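Local coordinates for protein PUF4 (Saccharomyces cerevisiae, PDB 3BWT), which binds mRNA through its Pumilio homology domain, a single-stranded RNA-binding fold built of eight Pumilio repeats, and takes part in gene regulation, at residues A[9-14]-A[25-30]; A[31-36]-A[64-69]; A[42-47]-A[76-81]. All coordinates share one frame; numbering follows the deposited sequence.

Contact 1: residues A[9-14]-A[25-30]; sequences DQYIGS and CRFLQK
At the N-terminal end of the Pumilio domain, the loop leading into helix 15-18 packs against helix 22-34 through one aromatic pair, Y11 with F27. The two rings form an offset edge-to-face stack, the Y11 edge directed at the F27 face, with centroids 5.5 Å apart and planes at 69°. The touching side of the tyrosine is its CD2-CE2 bond, and its CD2 comes within 3.7 Å of F27 CE2. Y11 CE2 follows at 4.0 Å from the same F27 CE2, while F27 CZ completes the patch, so that two neighbouring ring carbons on each residue carry the contact. F27 reaches across because its CG stands anti to the backbone N (chi1 173°), which extends the phenyl toward the loop.

Both residues belong to the first Pumilio repeat, in a domain whose repeats stack side by side into a curved superhelix. In PUF proteins the concave face that receives RNA is lined by one helix of each repeat, a place helix 22-34 appears to take in this repeat; F27 looks instead toward the N-terminal end. There it joins a small aromatic cluster: the ring of F3 also meets it, and L18 touches both Y11 and F27. Phenylalanine suits this buried position among F3, L18 and the Y11 ring, whereas tyrosine, packing by its ring carbons yet carrying a hydroxyl, suits a partly exposed loop site.

The loop behind Y11 is shaped by a type II beta turn from Y11 to S14, closed by the bond from S14 N to Y11 O at 2.6 Å. G13 sits at its third position with positive phi, a conformation that favours glycine. The carboxylate of E46 probably accepts the backbone N-H of G13 and so ties the turn to helix 37-47.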
loop_
_atom_site.group_PDB
_atom_site.type_symbol
_atom_site.label_atom_id
_atom_site.label_comp_id
_atom_site.label_asym_id
_atom_site.label_seq_id
_atom_site.Cartn_x
_atom_site.Cartn_y
_atom_site.Cartn_z
ATOM N N ASP A 9 12.693 -10.357 40.387
ATOM C CA ASP A 9 12.365 -11.407 41.343
ATOM C C ASP A 9 11.318 -11.014 42.379
ATOM O O ASP A 9 10.657 -11.874 42.951
ATOM C CB ASP A 9 13.631 -11.939 42.016
ATOM C CG ASP A 9 14.470 -12.778 41.079
ATOM O OD1 ASP A 9 13.972 -13.148 40.000
ATOM O OD2 ASP A 9 15.639 -13.065 41.420
ATOM N N GLN A 10 11.146 -9.721 42.614
ATOM C CA GLN A 10 10.161 -9.290 43.595
ATOM C C GLN A 10 8.763 -9.278 43.012
ATOM O O GLN A 10 7.784 -9.070 43.732
ATOM C CB GLN A 10 10.508 -7.923 44.175
ATOM C CG GLN A 10 10.589 -6.799 43.157
ATOM C CD GLN A 10 10.917 -5.470 43.804
ATOM O OE1 GLN A 10 10.050 -4.823 44.396
ATOM N NE2 GLN A 10 12.175 -5.058 43.701
ATOM N N TYR A 11 8.658 -9.511 41.710
ATOM C CA TYR A 11 7.348 -9.428 41.072
ATOM C C TYR A 11 6.804 -10.785 40.660
ATOM O O TYR A 11 5.660 -10.899 40.230
ATOM C CB TYR A 11 7.375 -8.442 39.904
ATOM C CG TYR A 11 7.486 -7.009 40.379
ATOM C CD1 TYR A 11 6.434 -6.410 41.057
ATOM C CD2 TYR A 11 8.645 -6.264 40.174
ATOM C CE1 TYR A 11 6.515 -5.109 41.511
ATOM C CE2 TYR A 11 8.738 -4.948 40.631
ATOM C CZ TYR A 11 7.663 -4.377 41.302
ATOM O OH TYR A 11 7.716 -3.072 41.766
ATOM N N ILE A 12 7.632 -11.812 40.818
ATOM C CA ILE A 12 7.239 -13.166 40.480
ATOM C C ILE A 12 5.932 -13.506 41.163
ATOM O O ILE A 12 5.804 -13.380 42.383
ATOM C CB ILE A 12 8.317 -14.172 40.890
ATOM C CG1 ILE A 12 9.609 -13.900 40.116
ATOM C CG2 ILE A 12 7.845 -15.591 40.628
ATOM C CD1 ILE A 12 9.507 -14.182 38.629
ATOM N N GLY A 13 4.960 -13.930 40.366
ATOM C CA GLY A 13 3.633 -14.229 40.873
ATOM C C GLY A 13 2.714 -13.026 40.823
ATOM O O GLY A 13 1.549 -13.110 41.200
ATOM N N SER A 14 3.235 -11.904 40.338
ATOM C CA SER A 14 2.463 -10.670 40.276
ATOM C C SER A 14 2.785 -9.897 39.005
ATOM O O SER A 14 2.417 -8.732 38.862
ATOM C CB SER A 14 2.755 -9.809 41.503
ATOM O OG SER A 14 2.847 -10.615 42.667
ATOM N N CYS A 25 4.901 -2.009 32.343
ATOM C CA CYS A 25 5.246 -2.593 31.053
ATOM C C CYS A 25 6.677 -2.264 30.645
ATOM O O CYS A 25 7.419 -3.137 30.188
ATOM C CB CYS A 25 4.271 -2.147 29.963
ATOM S SG CYS A 25 2.716 -3.064 29.937
ATOM N N ARG A 26 7.067 -1.006 30.808
ATOM C CA ARG A 26 8.396 -0.589 30.378
ATOM C C ARG A 26 9.456 -1.238 31.252
ATOM O O ARG A 26 10.509 -1.652 30.757
ATOM C CB ARG A 26 8.524 0.938 30.342
ATOM C CG ARG A 26 7.802 1.568 29.143
ATOM C CD ARG A 26 8.015 3.075 29.034
ATOM N NE ARG A 26 7.285 3.637 27.897
ATOM C CZ ARG A 26 7.785 3.769 26.670
ATOM N NH1 ARG A 26 9.030 3.388 26.408
ATOM N NH2 ARG A 26 7.040 4.285 25.701
ATOM N N PHE A 27 9.154 -1.357 32.543
ATOM C CA PHE A 27 9.994 -2.114 33.463
ATOM C C PHE A 27 10.236 -3.521 32.923
ATOM O O PHE A 27 11.378 -3.958 32.781
ATOM C CB PHE A 27 9.346 -2.202 34.843
ATOM C CG PHE A 27 10.074 -3.116 35.794
ATOM C CD1 PHE A 27 11.273 -2.730 36.366
ATOM C CD2 PHE A 27 9.561 -4.363 36.111
ATOM C CE1 PHE A 27 11.947 -3.567 37.234
ATOM C CE2 PHE A 27 10.229 -5.204 36.976
ATOM C CZ PHE A 27 11.427 -4.807 37.539
ATOM N N LEU A 28 9.151 -4.223 32.618
ATOM C CA LEU A 28 9.236 -5.581 32.117
ATOM C C LEU A 28 10.005 -5.660 30.805
ATOM O O LEU A 28 10.819 -6.554 30.604
ATOM C CB LEU A 28 7.839 -6.151 31.930
ATOM C CG LEU A 28 7.055 -6.308 33.225
ATOM C CD1 LEU A 28 5.753 -7.022 32.955
ATOM C CD2 LEU A 28 7.889 -7.073 34.221
ATOM N N GLN A 29 9.734 -4.722 29.908
ATOM C CA GLN A 29 10.391 -4.712 28.618
ATOM C C GLN A 29 11.881 -4.535 28.821
ATOM O O GLN A 29 12.693 -5.080 28.066
ATOM C CB GLN A 29 9.821 -3.600 27.739
ATOM C CG GLN A 29 8.421 -3.899 27.215
ATOM C CD GLN A 29 7.724 -2.661 26.674
ATOM O OE1 GLN A 29 8.188 -2.047 25.708
ATOM N NE2 GLN A 29 6.601 -2.288 27.294
ATOM N N LYS A 30 12.236 -3.772 29.850
ATOM C CA LYS A 30 13.630 -3.556 30.200
ATOM C C LYS A 30 14.234 -4.897 30.551
ATOM O O LYS A 30 15.181 -5.353 29.916
ATOM C CB LYS A 30 13.739 -2.597 31.391
ATOM C CG LYS A 30 15.151 -2.085 31.672
ATOM C CD LYS A 30 15.168 -1.100 32.846
ATOM C CE LYS A 30 14.779 -1.775 34.166
ATOM N NZ LYS A 30 14.735 -0.848 35.350
#

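Contact 2: residues A[31-36]-A[64-69]; sequences QLDILG and IQKLLE
K66 starts out from helix 60-70 with CG anti to its backbone N (chi1 -174°), then bends at CB-CG (chi2 58°), a course that carries its ammonium past L32 to D33. D33 likewise has CG anti to its own N (chi1 -163°), and K66 NZ donates a hydrogen bond to D33 OD1 at 3.1 Å, as part of a salt bridge. The lone pair used is the anti one, turned away from OD2. The same NZ pairs with E69 OE1 at 3.5 Å, one helical turn further along, so a single lysine lies between two carboxylates whose OD1 and OE1 are 6.2 Å apart. Its positive charge should ease their mutual repulsion.

D33 stands on helix 22-34, in the first Pumilio repeat, and K66 in the second, so the pairing joins neighbouring repeats at an exposed margin of their interface. Beneath it the contact turns apolar. The L32 and K66 side chains lie alongside one another, pointing opposite ways, the L32 CD1 methyl resting 3.7 Å from K66 CG; lysine suits the place because its methylenes pack while its tip stays with the acids. The other methyl, L32 CD2, meets L67 CD1 at 3.8 Å. Both leucines are buried, and I43 touches each of them, extending the apolar layer toward helix 37-47.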
loop_
_atom_site.group_PDB
_atom_site.type_symbol
_atom_site.label_atom_id
_atom_site.label_comp_id
_atom_site.label_asym_id
_atom_site.label_seq_id
_atom_site.Cartn_x
_atom_site.Cartn_y
_atom_site.Cartn_z
ATOM N N GLN A 31 13.656 -5.530 31.565
ATOM C CA GLN A 31 14.070 -6.853 32.011
ATOM C C GLN A 31 14.209 -7.855 30.865
ATOM O O GLN A 31 15.157 -8.634 30.822
ATOM C CB GLN A 31 13.080 -7.370 33.049
ATOM C CG GLN A 31 12.916 -6.429 34.212
ATOM C CD GLN A 31 14.254 -5.939 34.768
ATOM O OE1 GLN A 31 15.135 -6.732 35.119
ATOM N NE2 GLN A 31 14.402 -4.623 34.866
ATOM N N LEU A 32 13.262 -7.837 29.937
ATOM C CA LEU A 32 13.346 -8.704 28.771
ATOM C C LEU A 32 14.602 -8.389 27.961
ATOM O O LEU A 32 15.280 -9.289 27.455
ATOM C CB LEU A 32 12.109 -8.531 27.897
ATOM C CG LEU A 32 10.821 -9.202 28.355
ATOM C CD1 LEU A 32 9.655 -8.711 27.512
ATOM C CD2 LEU A 32 10.976 -10.712 28.256
ATOM N N ASP A 33 14.917 -7.103 27.858
ATOM C CA ASP A 33 16.028 -6.660 27.031
ATOM C C ASP A 33 17.375 -7.044 27.626
ATOM O O ASP A 33 18.361 -7.155 26.903
ATOM C CB ASP A 33 15.967 -5.145 26.798
ATOM C CG ASP A 33 16.831 -4.698 25.628
ATOM O OD1 ASP A 33 16.572 -5.139 24.487
ATOM O OD2 ASP A 33 17.767 -3.899 25.847
ATOM N N ILE A 34 17.428 -7.257 28.936
ATOM C CA ILE A 34 18.726 -7.481 29.572
ATOM C C ILE A 34 18.971 -8.840 30.244
ATOM O O ILE A 34 20.126 -9.221 30.423
ATOM C CB ILE A 34 19.104 -6.329 30.543
ATOM C CG1 ILE A 34 18.275 -6.385 31.819
ATOM C CG2 ILE A 34 18.938 -4.979 29.864
ATOM C CD1 ILE A 34 18.432 -5.144 32.669
ATOM N N LEU A 35 17.919 -9.577 30.594
ATOM C CA LEU A 35 18.112 -10.818 31.362
ATOM C C LEU A 35 18.651 -12.046 30.596
ATOM O O LEU A 35 19.622 -12.665 31.048
ATOM C CB LEU A 35 16.903 -11.151 32.249
ATOM C CG LEU A 35 16.752 -10.110 33.371
ATOM C CD1 LEU A 35 15.848 -10.593 34.496
ATOM C CD2 LEU A 35 18.120 -9.714 33.927
ATOM N N GLY A 36 18.022 -12.454 29.496
ATOM C CA GLY A 36 16.667 -12.105 29.155
ATOM C C GLY A 36 15.893 -13.397 29.327
ATOM O O GLY A 36 14.783 -13.408 29.853
ATOM N N ILE A 64 4.178 -7.481 24.773
ATOM C CA ILE A 64 4.077 -8.714 24.000
ATOM C C ILE A 64 4.990 -8.683 22.770
ATOM O O ILE A 64 5.590 -9.691 22.412
ATOM C CB ILE A 64 2.619 -9.020 23.588
ATOM C CG1 ILE A 64 1.715 -9.050 24.827
ATOM C CG2 ILE A 64 2.536 -10.348 22.834
ATOM C CD1 ILE A 64 2.057 -10.162 25.799
ATOM N N GLN A 65 5.099 -7.521 22.132
ATOM C CA GLN A 65 6.013 -7.344 21.007
ATOM C C GLN A 65 7.436 -7.643 21.436
ATOM O O GLN A 65 8.187 -8.308 20.720
ATOM C CB GLN A 65 5.956 -5.914 20.483
ATOM C CG GLN A 65 4.689 -5.580 19.738
ATOM C CD GLN A 65 4.804 -4.296 18.970
ATOM O OE1 GLN A 65 5.624 -4.174 18.064
ATOM N NE2 GLN A 65 3.976 -3.325 19.318
ATOM N N LYS A 66 7.806 -7.132 22.605
ATOM C CA LYS A 66 9.138 -7.333 23.128
ATOM C C LYS A 66 9.285 -8.803 23.515
ATOM O O LYS A 66 10.297 -9.442 23.216
ATOM C CB LYS A 66 9.373 -6.411 24.320
ATOM C CG LYS A 66 10.793 -6.419 24.862
ATOM C CD LYS A 66 11.810 -6.028 23.799
ATOM C CE LYS A 66 13.234 -6.310 24.270
ATOM N NZ LYS A 66 14.143 -6.609 23.128
ATOM N N LEU A 67 8.251 -9.336 24.154
ATOM C CA LEU A 67 8.219 -10.733 24.580
ATOM C C LEU A 67 8.398 -11.663 23.399
ATOM O O LEU A 67 9.142 -12.633 23.476
ATOM C CB LEU A 67 6.898 -11.053 25.285
ATOM C CG LEU A 67 6.850 -12.412 25.977
ATOM C CD1 LEU A 67 7.822 -12.453 27.134
ATOM C CD2 LEU A 67 5.454 -12.731 26.451
ATOM N N LEU A 68 7.711 -11.359 22.304
ATOM C CA LEU A 68 7.807 -12.172 21.096
ATOM C C LEU A 68 9.248 -12.290 20.557
ATOM O O LEU A 68 9.662 -13.357 20.104
ATOM C CB LEU A 68 6.851 -11.653 20.020
ATOM C CG LEU A 68 5.363 -11.917 20.283
ATOM C CD1 LEU A 68 4.471 -10.931 19.523
ATOM C CD2 LEU A 68 4.995 -13.347 19.947
ATOM N N GLU A 69 10.014 -11.208 20.610
ATOM C CA GLU A 69 11.390 -11.265 20.131
ATOM C C GLU A 69 12.239 -12.173 21.006
ATOM O O GLU A 69 13.088 -12.905 20.512
ATOM C CB GLU A 69 12.024 -9.875 20.107
ATOM C CG GLU A 69 11.511 -8.958 19.014
ATOM C CD GLU A 69 11.836 -7.497 19.290
ATOM O OE1 GLU A 69 12.896 -7.217 19.898
ATOM O OE2 GLU A 69 11.025 -6.628 18.910
#

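Contact 3: residues A[42-47]-A[76-81]; sequences AIFEET and RIVLTK
Segments 42-47 and 76-81, on helices 37-47 and 73-83, run in roughly the same direction, with CA atoms nearest at F44 and L79, 8.5 Å apart. F44 bridges that spacing. Its CG is anti to the backbone N (chi1 167°), which projects the phenyl toward helix 73-83, where V78 and L79 receive different parts of the ring. The tip carbon F44 CZ lies 3.8 Å from V78 CB, which sits at the ring edge, close to the ring plane; V78 stands nearly perpendicular to the phenylalanine side chain. Along one flank, F44 CE1 meets the methyl L79 CD2 at 3.7 Å, and here the side chains point opposite ways. A flat, long side chain suits the gap because it can touch a branched valine with its end and a leucine with its flank at once. L79 also reaches L67 and L68 on helix 60-70, so the phenyl borders the core shared by the first and second Pumilio repeats.

Each helix keeps a threonine hydroxyl satisfied within itself. T47 OG1 donates to I43 O at 3.0 Å, approaching from above the carbonyl plane. T80 OG1 does the same to R76 O, which also accepts T80 N from the opposite face. Threonine can thus be buried in a helix without a polar partner across the interface. R76 forms a salt bridge to E112 of helix 110-120. With carbon alone meeting carbon between the segments, their attraction probably rests on dispersion and the exclusion of water, which depend on close fit more than on precise direction.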
loop_
_atom_site.group_PDB
_atom_site.type_symbol
_atom_site.label_atom_id
_atom_site.label_comp_id
_atom_site.label_asym_id
_atom_site.label_seq_id
_atom_site.Cartn_x
_atom_site.Cartn_y
_atom_site.Cartn_z
ATOM N N ALA A 42 9.675 -16.148 32.881
ATOM C CA ALA A 42 8.826 -15.679 33.956
ATOM C C ALA A 42 7.643 -14.915 33.389
ATOM O O ALA A 42 6.496 -15.087 33.817
ATOM C CB ALA A 42 9.623 -14.788 34.879
ATOM N N ILE A 43 7.932 -14.060 32.418
ATOM C CA ILE A 43 6.908 -13.216 31.841
ATOM C C ILE A 43 5.985 -14.022 30.929
ATOM O O ILE A 43 4.777 -13.806 30.914
ATOM C CB ILE A 43 7.532 -12.005 31.137
ATOM C CG1 ILE A 43 8.106 -11.055 32.192
ATOM C CG2 ILE A 43 6.500 -11.287 30.268
ATOM C CD1 ILE A 43 9.093 -10.062 31.652
ATOM N N PHE A 44 6.551 -14.971 30.196
ATOM C CA PHE A 44 5.748 -15.871 29.379
ATOM C C PHE A 44 4.765 -16.656 30.245
ATOM O O PHE A 44 3.577 -16.741 29.933
ATOM C CB PHE A 44 6.647 -16.831 28.585
ATOM C CG PHE A 44 5.911 -17.992 27.960
ATOM C CD1 PHE A 44 5.301 -17.863 26.717
ATOM C CD2 PHE A 44 5.843 -19.221 28.608
ATOM C CE1 PHE A 44 4.634 -18.938 26.138
ATOM C CE2 PHE A 44 5.177 -20.293 28.030
ATOM C CZ PHE A 44 4.574 -20.151 26.799
ATOM N N GLU A 45 5.251 -17.227 31.335
ATOM C CA GLU A 45 4.382 -18.041 32.177
ATOM C C GLU A 45 3.234 -17.250 32.805
ATOM O O GLU A 45 2.130 -17.766 32.949
ATOM C CB GLU A 45 5.181 -18.776 33.254
ATOM C CG GLU A 45 6.141 -19.786 32.704
ATOM C CD GLU A 45 5.466 -20.908 31.920
ATOM O OE1 GLU A 45 4.224 -21.033 31.986
ATOM O OE2 GLU A 45 6.197 -21.676 31.240
ATOM N N GLU A 46 3.489 -15.999 33.177
ATOM C CA GLU A 46 2.469 -15.202 33.856
ATOM C C GLU A 46 1.564 -14.376 32.939
ATOM O O GLU A 46 0.572 -13.822 33.405
ATOM C CB GLU A 46 3.093 -14.314 34.937
ATOM C CG GLU A 46 3.651 -15.111 36.098
ATOM C CD GLU A 46 3.866 -14.278 37.326
ATOM O OE1 GLU A 46 2.906 -13.610 37.752
ATOM O OE2 GLU A 46 4.992 -14.296 37.870
ATOM N N THR A 47 1.889 -14.296 31.649
ATOM C CA THR A 47 1.060 -13.531 30.721
ATOM C C THR A 47 0.475 -14.352 29.570
ATOM O O THR A 47 -0.363 -13.860 28.832
ATOM C CB THR A 47 1.805 -12.324 30.118
ATOM O OG1 THR A 47 2.656 -12.774 29.064
ATOM C CG2 THR A 47 2.628 -11.601 31.162
ATOM N N ARG A 76 6.984 -19.132 21.693
ATOM C CA ARG A 76 6.362 -18.357 20.640
ATOM C C ARG A 76 5.197 -19.111 20.020
ATOM O O ARG A 76 4.148 -18.524 19.731
ATOM C CB ARG A 76 7.374 -17.991 19.560
ATOM C CG ARG A 76 6.850 -16.949 18.590
ATOM C CD ARG A 76 7.935 -16.425 17.661
ATOM N NE ARG A 76 8.436 -17.482 16.794
ATOM C CZ ARG A 76 9.642 -18.024 16.899
ATOM N NH1 ARG A 76 10.484 -17.587 17.827
ATOM N NH2 ARG A 76 10.005 -18.995 16.070
ATOM N N ILE A 77 5.377 -20.410 19.815
ATOM C CA ILE A 77 4.330 -21.228 19.214
ATOM C C ILE A 77 3.094 -21.317 20.103
ATOM O O ILE A 77 1.969 -21.444 19.605
ATOM C CB ILE A 77 4.851 -22.632 18.848
ATOM C CG1 ILE A 77 5.984 -22.493 17.830
ATOM C CG2 ILE A 77 3.747 -23.475 18.251
ATOM C CD1 ILE A 77 6.808 -23.727 17.638
ATOM N N VAL A 78 3.299 -21.232 21.414
ATOM C CA VAL A 78 2.189 -21.271 22.350
ATOM C C VAL A 78 1.423 -19.955 22.301
ATOM O O VAL A 78 0.190 -19.941 22.290
ATOM C CB VAL A 78 2.654 -21.556 23.798
ATOM C CG1 VAL A 78 1.489 -21.392 24.782
ATOM C CG2 VAL A 78 3.263 -22.943 23.899
ATOM N N LEU A 79 2.157 -18.846 22.277
ATOM C CA LEU A 79 1.527 -17.540 22.165
ATOM C C LEU A 79 0.719 -17.464 20.877
ATOM O O LEU A 79 -0.380 -16.896 20.855
ATOM C CB LEU A 79 2.562 -16.417 22.216
ATOM C CG LEU A 79 3.307 -16.284 23.545
ATOM C CD1 LEU A 79 4.101 -14.982 23.625
ATOM C CD2 LEU A 79 2.341 -16.399 24.713
ATOM N N THR A 80 1.253 -18.050 19.808
ATOM C CA THR A 80 0.549 -18.052 18.528
ATOM C C THR A 80 -0.726 -18.877 18.638
ATOM O O THR A 80 -1.777 -18.464 18.156
ATOM C CB THR A 80 1.407 -18.617 17.346
ATOM O OG1 THR A 80 2.663 -17.929 17.251
ATOM C CG2 THR A 80 0.658 -18.471 16.025
ATOM N N LYS A 81 -0.639 -20.044 19.270
ATOM C CA LYS A 81 -1.809 -20.923 19.357
ATOM C C LYS A 81 -2.945 -20.320 20.177
ATOM O O LYS A 81 -4.112 -20.480 19.834
ATOM C CB LYS A 81 -1.438 -22.312 19.886
ATOM C CG LYS A 81 -0.670 -23.172 18.875
ATOM C CD LYS A 81 -0.311 -24.553 19.444
ATOM C CE LYS A 81 0.411 -25.418 18.408
ATOM N NZ LYS A 81 0.637 -26.812 18.897
#

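The three contacts lie in the first two Pumilio repeats, at the N-terminal end of the superhelix. Contact 1 works within the first repeat and attaches the entering loop, whereas contacts 2 and 3 join the first repeat to the second through successive pairs of helices. Helix 22-34 serves both contact 1 and contact 2, and Q29 packs on K66 between them. I43 and L79, from the segments of contact 3, reach L67, so contacts 2 and 3 share apolar packing there. Contact 3 is the buried one and purely apolar; contact 1, partly buried, is aromatic; contact 2 grades from buried leucines to a charged margin. E46 probably links contact 3 back to the turn of contact 1.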